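Local structure of protein FkbI (Streptomyces hygroscopicus, 1R2J) at residues D36-A41 and G48-G53; E59-V64 and S73-Q78; A82-R87 and G163-V168; A265-D270 and A319-S324. The protein binds FAD and probably acts as an acyl-ACP dehydrogenase in making the methoxymalonyl extender unit of the polyketide FK520. One frame throughout, in Å; residues are numbered along the deposited sequence.

Contact 1: residues D36-A41 and G48-G53; sequences DGLLCA and GGLGLG
L50 drives its branched end into the turn at D36-L38. Its CD1 lies 3.1 Å from the carbonyl O of D36 and packs on the bare CA of G37, while the other branch, CD2, meets CD2 of L38 at 3.7 Å, the two leucine side chains crossing at a slant. A few residues on, the backbone takes over: L52 N gives a nearly straight hydrogen bond to A41 O (2.8 Å, 166°). L52 then lays its CD2 against the A41 methyl, CB, at 3.7 Å. Behind this shell, a water bridges the two segments, donating to G37 O, and weakly to C40 O, and accepting from L50 N at 2.9 Å. G37 ends helix 27-35 in a Schellman motif with positive phi; any CB there would run into L50 CD1 and the preceding carbonyl. The D36 carboxylate forms a salt bridge with R32, in the preceding helix. Cut back to an alanine, L50 would probably leave the G37 backbone and the L38 methyl without their partner and open a gap between the two runs of this helix-free connection. With a single direct hydrogen bond, the contact relies on leucine packing and a shared water to fold the loop before helix 54-67 back on itself.

Contact 2: residues E59-V64 and S73-Q78; sequences EFTAHV and SVMTSQ
An antiparallel helical hairpin, helices 54-67 and 69-88, is filled at this point by M75, whose side chain reaches F60, T61 and V64. The two short axes pass 10.4 Å apart at 146°, and M75 spans that gap. Its chain runs out extended as far as SD, which nests against the isopropyl group of V64 (SD to CG2 3.5 Å). There it bends, chi3 56°, and the bend turns CE toward the other two residues: CE approaches F60 CE2 at 3.5 Å, obliquely to the ring, and T61 OG1 at 3.7 Å. With SD 5.1 Å from the F60 ring centroid, this is a Met-aromatic contact. The hairpin belongs to the N-terminal helical domain of the acyl-CoA dehydrogenase fold, and the M75 side chain sits about 12 Å from the bound FAD. V64 CG2 also covers one face of the F60 ring, 3.7 Å above its plane and toward the rim. With a serine in place of M75, V64 would probably lose the sulfur it packs on, and the F60 ring its methyl neighbour. T61 OG1 is already bonded to N57 O in its own helix, which leaves its meeting with the M75 methyl a van der Waals one.

Contact 3: residues A82-R87 and G163-V168; sequences AWTVQR and GAVVVV
T84 and V165 face each other across the junction between helix 69-88 and strand 164-169. T84 CB stands 5.6 Å from V165 CG1, too far to pack by itself, and from it the two branches part. OG1 turns back to its own side, hydrogen-bonding to M80 O one turn earlier in the helix and to the hydroxyl of S221 in helix 219-248. CG2 goes the other way. With OG1 beside the backbone N (chi1 -60°), CG2 is anti to that N, and the methyl reaches the strand, 4.2 Å from V165 CG1. The polar atom is thus satisfied behind while only carbon faces the valine. The side chain of V109, which binds FAD, is about 5 Å from that of T84. One residue on, V85 repeats the meeting more loosely, its CG2 4.4 Å from CG2 of V167. Two consecutive helix residues therefore match two strand residues of the same side, the valines at every second position, and no hydrogen bond crosses between the segments. The touch is light, burying 91 Å² in all, with C-alpha atoms still 8.7 Å apart at V85 and V167. F97 of helix 91-100 touches both V85 and V167 and so links the two pieces. The strand itself is held on one edge by strand 151-156, through pairs such as V166 with V154, and its backbone also bonds to A205 and L207. Here the N-terminal helical domain rests on the middle beta domain.

Contact 4: residues A265-D270 and A319-S324; sequences AGHIAD and AQVLAS
H267 carries this contact from the side of helix 262-287, its CB meeting CG2 of V321 at 3.8 Å. Its first torsion, chi1 -72°, sets CG anti to the carbonyl carbon and swings the imidazole along the flank of the second helix toward Q320. There NE2 comes within 4.3 Å of Q320 CG, an approach to the aliphatic part of the glutamine and not to its amide. Both V321 CG2 and Q320 CG reach the ring at a slant. V321 presents this methyl because CG1 is anti to its backbone N (chi1 175°), leaving CG2 anti to the carbonyl carbon and turned to the histidine. The C-alpha atoms of H267 and V321 are 7.5 Å apart, and no hydrogen bond crosses. V321 is buried, whereas Q320 is exposed and H267 partly so, and these two also touch a crystal neighbour.

The two helices belong to the C-terminal helical bundle of the acyl-CoA dehydrogenase fold, and a third, helix 219-248, fits in beside them: A244 touches V321, while H247 touches L322. Next along the first segment, I268 continues that theme by packing on V245 and A248. A269 follows, its amide bonded to A265 O at 2.8 Å and its carbonyl to T273 OG1, and D270 N bonds G266 O in the same regular way. Across the gap, helix 297-322 is running out: A323 is the first residue to leave helical angles, with positive phi, its N still bonded to A319 O at 2.9 Å.

From the N terminus, contact 1 comes first and closes the loop that leads from helix 27-35 into helix 54-67. Contact 2 then pairs helix 54-67 with helix 69-88, and it touches contact 1 through L39 on M75 and L38 on F60. Contact 3 begins farther along that same helix 69-88 and reaches out to strand 164-169, tying the N-terminal helical domain to the beta domain; C40 of contact 1 also packs on A82. Contact 4 stands apart, about 43 Å from contact 3 between centres and on the other side of the chain's centre, joining helices 262-287 and 297-322 within the C-terminal helical bundle. None nests or crosses: each closes before the next opens.

Contact 1: residues D36-A41 and G48-G53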
loop_
_atom_site.group_PDB
_atom_site.type_symbol
_atom_site.label_atom_id
_atom_site.label_comp_id
_atom_site.label_asym_id
_atom_site.label_seq_id
_atom_site.Cartn_x
_atom_site.Cartn_y
_atom_site.Cartn_z
ATOM N N ASP A 36 1.250 10.652 15.028
ATOM C CA ASP A 36 2.620 10.368 15.457
ATOM C C ASP A 36 3.580 10.452 14.272
ATOM O O ASP A 36 4.789 10.304 14.443
ATOM C CB ASP A 36 2.749 8.970 16.073
ATOM C CG ASP A 36 2.062 8.846 17.425
ATOM O OD1 ASP A 36 1.986 9.851 18.164
ATOM O OD2 ASP A 36 1.614 7.724 17.754
ATOM N N GLY A 37 3.045 10.674 13.074
ATOM C CA GLY A 37 3.890 10.752 11.893
ATOM C C GLY A 37 4.192 9.391 11.279
ATOM O O GLY A 37 4.873 9.290 10.251
ATOM N N LEU A 38 3.709 8.330 11.916
ATOM C CA LEU A 38 3.931 6.990 11.397
ATOM C C LEU A 38 2.932 6.881 10.246
ATOM O O LEU A 38 2.035 7.710 10.142
ATOM C CB LEU A 38 3.651 5.953 12.486
ATOM C CG LEU A 38 4.396 6.201 13.804
ATOM C CD1 LEU A 38 3.807 5.317 14.895
ATOM C CD2 LEU A 38 5.888 5.934 13.624
ATOM N N LEU A 39 3.069 5.886 9.380
ATOM C CA LEU A 39 2.148 5.783 8.241
ATOM C C LEU A 39 2.485 6.881 7.239
ATOM O O LEU A 39 2.018 6.860 6.105
ATOM C CB LEU A 39 0.689 5.960 8.686
ATOM C CG LEU A 39 -0.036 4.806 9.384
ATOM C CD1 LEU A 39 0.752 4.313 10.584
ATOM C CD2 LEU A 39 -1.400 5.286 9.802
ATOM N N CYS A 40 3.316 7.818 7.688
ATOM C CA CYS A 40 3.756 8.982 6.922
ATOM C C CYS A 40 5.230 9.264 7.180
ATOM O O CYS A 40 5.724 10.334 6.824
ATOM C CB CYS A 40 2.997 10.212 7.411
ATOM S SG CYS A 40 1.976 11.023 6.236
ATOM N N ALA A 41 5.911 8.315 7.814
ATOM C CA ALA A 41 7.304 8.468 8.214
ATOM C C ALA A 41 8.280 9.232 7.319
ATOM O O ALA A 41 9.171 9.903 7.833
ATOM C CB ALA A 41 7.888 7.099 8.563
ATOM N N GLY A 48 6.244 18.634 9.971
ATOM C CA GLY A 48 5.877 17.868 11.146
ATOM C C GLY A 48 6.053 16.376 10.946
ATOM O O GLY A 48 5.572 15.574 11.743
ATOM N N GLY A 49 6.744 16.000 9.876
ATOM C CA GLY A 49 6.964 14.592 9.600
ATOM C C GLY A 49 8.166 14.046 10.345
ATOM O O GLY A 49 8.912 14.799 10.979
ATOM N N LEU A 50 8.358 12.735 10.267
ATOM C CA LEU A 50 9.472 12.076 10.937
ATOM C C LEU A 50 10.750 12.145 10.122
ATOM O O LEU A 50 11.833 11.899 10.643
ATOM C CB LEU A 50 9.122 10.611 11.224
ATOM C CG LEU A 50 8.423 10.323 12.557
ATOM C CD1 LEU A 50 7.253 11.276 12.756
ATOM C CD2 LEU A 50 7.965 8.872 12.593
ATOM N N GLY A 51 10.621 12.467 8.840
ATOM C CA GLY A 51 11.790 12.565 7.980
ATOM C C GLY A 51 12.614 11.294 7.860
ATOM O O GLY A 51 13.839 11.352 7.732
ATOM N N LEU A 52 11.966 10.136 7.900
ATOM C CA LEU A 52 12.709 8.887 7.776
ATOM C C LEU A 52 13.129 8.614 6.332
ATOM O O LEU A 52 12.463 9.041 5.387
ATOM C CB LEU A 52 11.874 7.714 8.314
ATOM C CG LEU A 52 12.084 7.376 9.798
ATOM C CD1 LEU A 52 11.923 8.625 10.640
ATOM C CD2 LEU A 52 11.106 6.283 10.232
ATOM N N GLY A 53 14.252 7.915 6.173
ATOM C CA GLY A 53 14.734 7.566 4.849
ATOM C C GLY A 53 13.953 6.357 4.353
ATOM O O GLY A 53 13.127 5.831 5.086
HETATM O O HOH W 1 5.880 11.633 9.220
#

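Contact 2: residues E59-V64 and S73-Q78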
loop_
_atom_site.group_PDB
_atom_site.type_symbol
_atom_site.label_atom_id
_atom_site.label_comp_id
_atom_site.label_asym_id
_atom_site.label_seq_id
_atom_site.Cartn_x
_atom_site.Cartn_y
_atom_site.Cartn_z
ATOM N N GLU A 59 11.797 -0.780 6.463
ATOM C CA GLU A 59 11.839 -1.857 7.440
ATOM C C GLU A 59 10.698 -1.686 8.434
ATOM O O GLU A 59 10.164 -2.666 8.944
ATOM C CB GLU A 59 13.193 -1.870 8.156
ATOM C CG GLU A 59 14.353 -1.976 7.166
ATOM C CD GLU A 59 15.695 -2.243 7.818
ATOM O OE1 GLU A 59 16.011 -1.583 8.832
ATOM O OE2 GLU A 59 16.441 -3.107 7.301
ATOM N N PHE A 60 10.308 -0.442 8.693
ATOM C CA PHE A 60 9.208 -0.186 9.613
ATOM C C PHE A 60 7.912 -0.687 8.972
ATOM O O PHE A 60 7.063 -1.285 9.643
ATOM C CB PHE A 60 9.094 1.313 9.928
ATOM C CG PHE A 60 7.842 1.682 10.687
ATOM C CD1 PHE A 60 7.479 0.992 11.843
ATOM C CD2 PHE A 60 7.020 2.711 10.236
ATOM C CE1 PHE A 60 6.310 1.321 12.536
ATOM C CE2 PHE A 60 5.854 3.050 10.918
ATOM C CZ PHE A 60 5.496 2.354 12.070
ATOM N N THR A 61 7.782 -0.439 7.671
ATOM C CA THR A 61 6.615 -0.851 6.902
ATOM C C THR A 61 6.574 -2.379 6.837
ATOM O O THR A 61 5.510 -2.988 6.932
ATOM C CB THR A 61 6.667 -0.262 5.468
ATOM O OG1 THR A 61 6.615 1.168 5.545
ATOM C CG2 THR A 61 5.491 -0.759 4.621
ATOM N N ALA A 62 7.749 -2.984 6.689
ATOM C CA ALA A 62 7.864 -4.437 6.636
ATOM C C ALA A 62 7.381 -5.018 7.960
ATOM O O ALA A 62 6.624 -5.984 7.984
ATOM C CB ALA A 62 9.325 -4.847 6.381
ATOM N N HIS A 63 7.815 -4.421 9.066
ATOM C CA HIS A 63 7.416 -4.914 10.382
ATOM C C HIS A 63 5.903 -4.813 10.591
ATOM O O HIS A 63 5.281 -5.732 11.126
ATOM C CB HIS A 63 8.150 -4.153 11.488
ATOM C CG HIS A 63 7.852 -4.665 12.861
ATOM N ND1 HIS A 63 6.955 -4.050 13.709
ATOM C CD2 HIS A 63 8.302 -5.760 13.518
ATOM C CE1 HIS A 63 6.866 -4.743 14.829
ATOM N NE2 HIS A 63 7.672 -5.786 14.738
ATOM N N VAL A 64 5.308 -3.699 10.179
ATOM C CA VAL A 64 3.865 -3.549 10.320
ATOM C C VAL A 64 3.189 -4.595 9.427
ATOM O O VAL A 64 2.189 -5.200 9.809
ATOM C CB VAL A 64 3.398 -2.136 9.906
ATOM C CG1 VAL A 64 1.872 -2.039 10.008
ATOM C CG2 VAL A 64 4.055 -1.099 10.797
ATOM N N SER A 73 -1.571 -1.503 4.652
ATOM C CA SER A 73 -2.155 -0.894 3.460
ATOM C C SER A 73 -2.534 0.565 3.703
ATOM O O SER A 73 -2.468 1.388 2.789
ATOM C CB SER A 73 -3.374 -1.695 2.999
ATOM O OG SER A 73 -2.973 -2.952 2.474
ATOM N N VAL A 74 -2.927 0.879 4.937
ATOM C CA VAL A 74 -3.295 2.243 5.295
ATOM C C VAL A 74 -2.048 3.113 5.254
ATOM O O VAL A 74 -2.100 4.263 4.817
ATOM C CB VAL A 74 -3.930 2.306 6.707
ATOM C CG1 VAL A 74 -4.256 3.750 7.077
ATOM C CG2 VAL A 74 -5.201 1.479 6.729
ATOM N N MET A 75 -0.927 2.553 5.709
ATOM C CA MET A 75 0.350 3.263 5.706
ATOM C C MET A 75 0.760 3.550 4.270
ATOM O O MET A 75 1.307 4.613 3.970
ATOM C CB MET A 75 1.454 2.419 6.349
ATOM C CG MET A 75 1.253 2.099 7.809
ATOM S SD MET A 75 2.601 1.075 8.461
ATOM C CE MET A 75 4.046 2.105 8.058
ATOM N N THR A 76 0.521 2.588 3.382
ATOM C CA THR A 76 0.887 2.777 1.983
ATOM C C THR A 76 0.029 3.876 1.352
ATOM O O THR A 76 0.542 4.711 0.613
ATOM C CB THR A 76 0.771 1.439 1.154
ATOM O OG1 THR A 76 -0.602 1.103 0.941
ATOM C CG2 THR A 76 1.426 0.289 1.902
ATOM N N SER A 77 -1.267 3.886 1.654
ATOM C CA SER A 77 -2.164 4.902 1.109
ATOM C C SER A 77 -1.781 6.275 1.661
ATOM O O SER A 77 -1.698 7.255 0.918
ATOM C CB SER A 77 -3.612 4.582 1.473
ATOM O OG SER A 77 -4.030 3.377 0.857
ATOM N N GLN A 78 -1.555 6.333 2.970
ATOM C CA GLN A 78 -1.150 7.563 3.635
ATOM C C GLN A 78 0.131 8.078 2.999
ATOM O O GLN A 78 0.210 9.231 2.568
ATOM C CB GLN A 78 -0.871 7.308 5.116
ATOM C CG GLN A 78 -2.022 7.598 6.062
ATOM C CD GLN A 78 -2.471 9.047 6.014
ATOM O OE1 GLN A 78 -3.251 9.429 5.152
ATOM N NE2 GLN A 78 -1.970 9.862 6.938
#

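Contact 3: residues A82-R87 and G163-V168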
loop_
_atom_site.group_PDB
_atom_site.type_symbol
_atom_site.label_atom_id
_atom_site.label_comp_id
_atom_site.label_asym_id
_atom_site.label_seq_id
_atom_site.Cartn_x
_atom_site.Cartn_y
_atom_site.Cartn_z
ATOM N N ALA A 82 0.805 11.475 0.683
ATOM C CA ALA A 82 1.769 12.471 1.133
ATOM C C ALA A 82 2.822 12.724 0.065
ATOM O O ALA A 82 3.162 13.872 -0.229
ATOM C CB ALA A 82 2.437 12.005 2.430
ATOM N N TRP A 83 3.342 11.637 -0.499
ATOM C CA TRP A 83 4.355 11.705 -1.548
ATOM C C TRP A 83 3.808 12.420 -2.778
ATOM O O TRP A 83 4.468 13.280 -3.355
ATOM C CB TRP A 83 4.805 10.291 -1.932
ATOM C CG TRP A 83 5.649 10.246 -3.164
ATOM C CD1 TRP A 83 5.300 9.731 -4.380
ATOM C CD2 TRP A 83 6.979 10.754 -3.308
ATOM N NE1 TRP A 83 6.335 9.888 -5.272
ATOM C CE2 TRP A 83 7.376 10.512 -4.640
ATOM C CE3 TRP A 83 7.873 11.393 -2.440
ATOM C CZ2 TRP A 83 8.632 10.886 -5.127
ATOM C CZ3 TRP A 83 9.121 11.767 -2.924
ATOM C CH2 TRP A 83 9.489 11.510 -4.256
ATOM N N THR A 84 2.598 12.052 -3.180
ATOM C CA THR A 84 1.960 12.665 -4.337
ATOM C C THR A 84 1.845 14.187 -4.177
ATOM O O THR A 84 2.095 14.941 -5.120
ATOM C CB THR A 84 0.551 12.069 -4.557
ATOM O OG1 THR A 84 0.660 10.656 -4.767
ATOM C CG2 THR A 84 -0.120 12.704 -5.768
ATOM N N VAL A 85 1.475 14.638 -2.983
ATOM C CA VAL A 85 1.323 16.064 -2.739
ATOM C C VAL A 85 2.657 16.792 -2.669
ATOM O O VAL A 85 2.782 17.922 -3.130
ATOM C CB VAL A 85 0.532 16.337 -1.435
ATOM C CG1 VAL A 85 0.408 17.823 -1.202
ATOM C CG2 VAL A 85 -0.852 15.701 -1.521
ATOM N N GLN A 86 3.667 16.147 -2.109
ATOM C CA GLN A 86 4.948 16.812 -2.008
ATOM C C GLN A 86 5.766 16.683 -3.297
ATOM O O GLN A 86 6.812 17.314 -3.444
ATOM C CB GLN A 86 5.703 16.274 -0.790
ATOM C CG GLN A 86 6.655 15.148 -1.059
ATOM C CD GLN A 86 8.025 15.664 -1.391
ATOM O OE1 GLN A 86 8.559 16.522 -0.689
ATOM N NE2 GLN A 86 8.610 15.150 -2.466
ATOM N N ARG A 87 5.276 15.886 -4.242
ATOM C CA ARG A 87 5.964 15.709 -5.518
ATOM C C ARG A 87 5.313 16.580 -6.598
ATOM O O ARG A 87 5.969 16.993 -7.554
ATOM C CB ARG A 87 5.922 14.240 -5.954
ATOM C CG ARG A 87 6.711 13.939 -7.230
ATOM C CD ARG A 87 8.207 14.185 -7.038
ATOM N NE ARG A 87 8.964 14.113 -8.289
ATOM C CZ ARG A 87 10.276 14.334 -8.385
ATOM N NH1 ARG A 87 10.983 14.639 -7.303
ATOM N NH2 ARG A 87 10.885 14.260 -9.563
ATOM N N GLY A 163 -5.024 15.128 -17.476
ATOM C CA GLY A 163 -4.300 14.667 -16.305
ATOM C C GLY A 163 -4.124 15.714 -15.223
ATOM O O GLY A 163 -3.395 16.687 -15.392
ATOM N N ALA A 164 -4.799 15.505 -14.099
ATOM C CA ALA A 164 -4.727 16.421 -12.972
ATOM C C ALA A 164 -5.005 15.637 -11.694
ATOM O O ALA A 164 -5.586 14.554 -11.736
ATOM C CB ALA A 164 -5.753 17.541 -13.128
ATOM N N VAL A 165 -4.575 16.180 -10.559
ATOM C CA VAL A 165 -4.783 15.525 -9.272
ATOM C C VAL A 165 -5.435 16.504 -8.306
ATOM O O VAL A 165 -4.934 17.611 -8.114
ATOM C CB VAL A 165 -3.449 15.044 -8.675
ATOM C CG1 VAL A 165 -3.709 14.197 -7.446
ATOM C CG2 VAL A 165 -2.665 14.260 -9.717
ATOM N N VAL A 166 -6.545 16.092 -7.698
ATOM C CA VAL A 166 -7.274 16.950 -6.765
ATOM C C VAL A 166 -7.477 16.333 -5.382
ATOM O O VAL A 166 -7.874 15.172 -5.257
ATOM C CB VAL A 166 -8.668 17.322 -7.330
ATOM C CG1 VAL A 166 -9.323 18.400 -6.464
ATOM C CG2 VAL A 166 -8.532 17.802 -8.758
ATOM N N VAL A 167 -7.198 17.118 -4.344
ATOM C CA VAL A 167 -7.382 16.664 -2.968
ATOM C C VAL A 167 -8.798 17.082 -2.586
ATOM O O VAL A 167 -9.076 18.269 -2.403
ATOM C CB VAL A 167 -6.370 17.331 -2.010
ATOM C CG1 VAL A 167 -6.614 16.862 -0.583
ATOM C CG2 VAL A 167 -4.946 16.998 -2.445
ATOM N N VAL A 168 -9.688 16.099 -2.482
ATOM C CA VAL A 168 -11.089 16.340 -2.161
ATOM C C VAL A 168 -11.489 15.927 -0.746
ATOM O O VAL A 168 -11.243 14.794 -0.330
ATOM C CB VAL A 168 -12.008 15.578 -3.145
ATOM C CG1 VAL A 168 -13.452 16.000 -2.947
ATOM C CG2 VAL A 168 -11.559 15.821 -4.579
#

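Contact 4: residues A265-D270 and A319-S324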
loop_
_atom_site.group_PDB
_atom_site.type_symbol
_atom_site.label_atom_id
_atom_site.label_comp_id
_atom_site.label_asym_id
_atom_site.label_seq_id
_atom_site.Cartn_x
_atom_site.Cartn_y
_atom_site.Cartn_z
ATOM N N ALA A 265 12.272 -29.115 6.199
ATOM C CA ALA A 265 13.462 -28.277 6.283
ATOM C C ALA A 265 13.554 -27.495 4.972
ATOM O O ALA A 265 13.848 -26.297 4.966
ATOM C CB ALA A 265 14.708 -29.144 6.462
ATOM N N GLY A 266 13.293 -28.190 3.866
ATOM C CA GLY A 266 13.342 -27.567 2.552
ATOM C C GLY A 266 12.397 -26.387 2.428
ATOM O O GLY A 266 12.748 -25.363 1.837
ATOM N N HIS A 267 11.193 -26.531 2.978
ATOM C CA HIS A 267 10.215 -25.448 2.942
ATOM C C HIS A 267 10.713 -24.279 3.777
ATOM O O HIS A 267 10.534 -23.122 3.411
ATOM C CB HIS A 267 8.864 -25.911 3.489
ATOM C CG HIS A 267 8.134 -26.844 2.577
ATOM N ND1 HIS A 267 8.058 -26.643 1.217
ATOM C CD2 HIS A 267 7.417 -27.964 2.832
ATOM C CE1 HIS A 267 7.327 -27.598 0.672
ATOM N NE2 HIS A 267 6.925 -28.413 1.631
ATOM N N ILE A 268 11.335 -24.586 4.910
ATOM C CA ILE A 268 11.851 -23.543 5.788
ATOM C C ILE A 268 12.967 -22.783 5.079
ATOM O O ILE A 268 13.050 -21.555 5.159
ATOM C CB ILE A 268 12.369 -24.150 7.101
ATOM C CG1 ILE A 268 11.201 -24.801 7.850
ATOM C CG2 ILE A 268 12.993 -23.068 7.970
ATOM C CD1 ILE A 268 11.622 -25.867 8.835
ATOM N N ALA A 269 13.807 -23.517 4.362
ATOM C CA ALA A 269 14.908 -22.917 3.621
ATOM C C ALA A 269 14.363 -22.004 2.516
ATOM O O ALA A 269 14.892 -20.912 2.277
ATOM C CB ALA A 269 15.783 -24.010 3.013
ATOM N N ASP A 270 13.311 -22.454 1.840
ATOM C CA ASP A 270 12.731 -21.655 0.767
ATOM C C ASP A 270 12.058 -20.407 1.333
ATOM O O ASP A 270 12.082 -19.349 0.709
ATOM C CB ASP A 270 11.741 -22.492 -0.054
ATOM C CG ASP A 270 12.412 -23.684 -0.738
ATOM O OD1 ASP A 270 13.623 -23.609 -1.023
ATOM O OD2 ASP A 270 11.735 -24.692 -1.004
ATOM N N ALA A 319 1.619 -22.052 4.751
ATOM C CA ALA A 319 0.331 -22.676 5.017
ATOM C C ALA A 319 0.492 -24.189 4.979
ATOM O O ALA A 319 -0.131 -24.903 5.761
ATOM C CB ALA A 319 -0.704 -22.230 3.987
ATOM N N GLN A 320 1.330 -24.673 4.068
ATOM C CA GLN A 320 1.568 -26.109 3.937
ATOM C C GLN A 320 2.214 -26.651 5.213
ATOM O O GLN A 320 1.810 -27.688 5.735
ATOM C CB GLN A 320 2.481 -26.380 2.742
ATOM C CG GLN A 320 2.708 -27.859 2.458
ATOM C CD GLN A 320 1.482 -28.515 1.870
ATOM O OE1 GLN A 320 1.347 -29.743 1.878
ATOM N NE2 GLN A 320 0.580 -27.696 1.343
ATOM N N VAL A 321 3.223 -25.941 5.705
ATOM C CA VAL A 321 3.939 -26.327 6.916
ATOM C C VAL A 321 3.012 -26.396 8.127
ATOM O O VAL A 321 2.972 -27.406 8.840
ATOM C CB VAL A 321 5.091 -25.331 7.201
ATOM C CG1 VAL A 321 5.764 -25.655 8.539
ATOM C CG2 VAL A 321 6.122 -25.401 6.062
ATOM N N LEU A 322 2.255 -25.326 8.355
ATOM C CA LEU A 322 1.334 -25.303 9.481
ATOM C C LEU A 322 0.206 -26.307 9.347
ATOM O O LEU A 322 -0.346 -26.756 10.343
ATOM C CB LEU A 322 0.755 -23.903 9.678
ATOM C CG LEU A 322 1.648 -23.074 10.596
ATOM C CD1 LEU A 322 2.855 -22.560 9.819
ATOM C CD2 LEU A 322 0.851 -21.932 11.171
ATOM N N ALA A 323 -0.135 -26.654 8.111
ATOM C CA ALA A 323 -1.198 -27.607 7.852
ATOM C C ALA A 323 -2.503 -27.249 8.577
ATOM O O ALA A 323 -2.936 -26.097 8.565
ATOM C CB ALA A 323 -0.736 -29.027 8.244
ATOM N N SER A 324 -3.118 -28.232 9.228
ATOM C CA SER A 324 -4.383 -27.994 9.917
ATOM C C SER A 324 -4.299 -26.902 10.968
ATOM O O SER A 324 -5.292 -26.231 11.242
ATOM C CB SER A 324 -4.907 -29.282 10.558
ATOM O OG SER A 324 -4.181 -29.611 11.724
#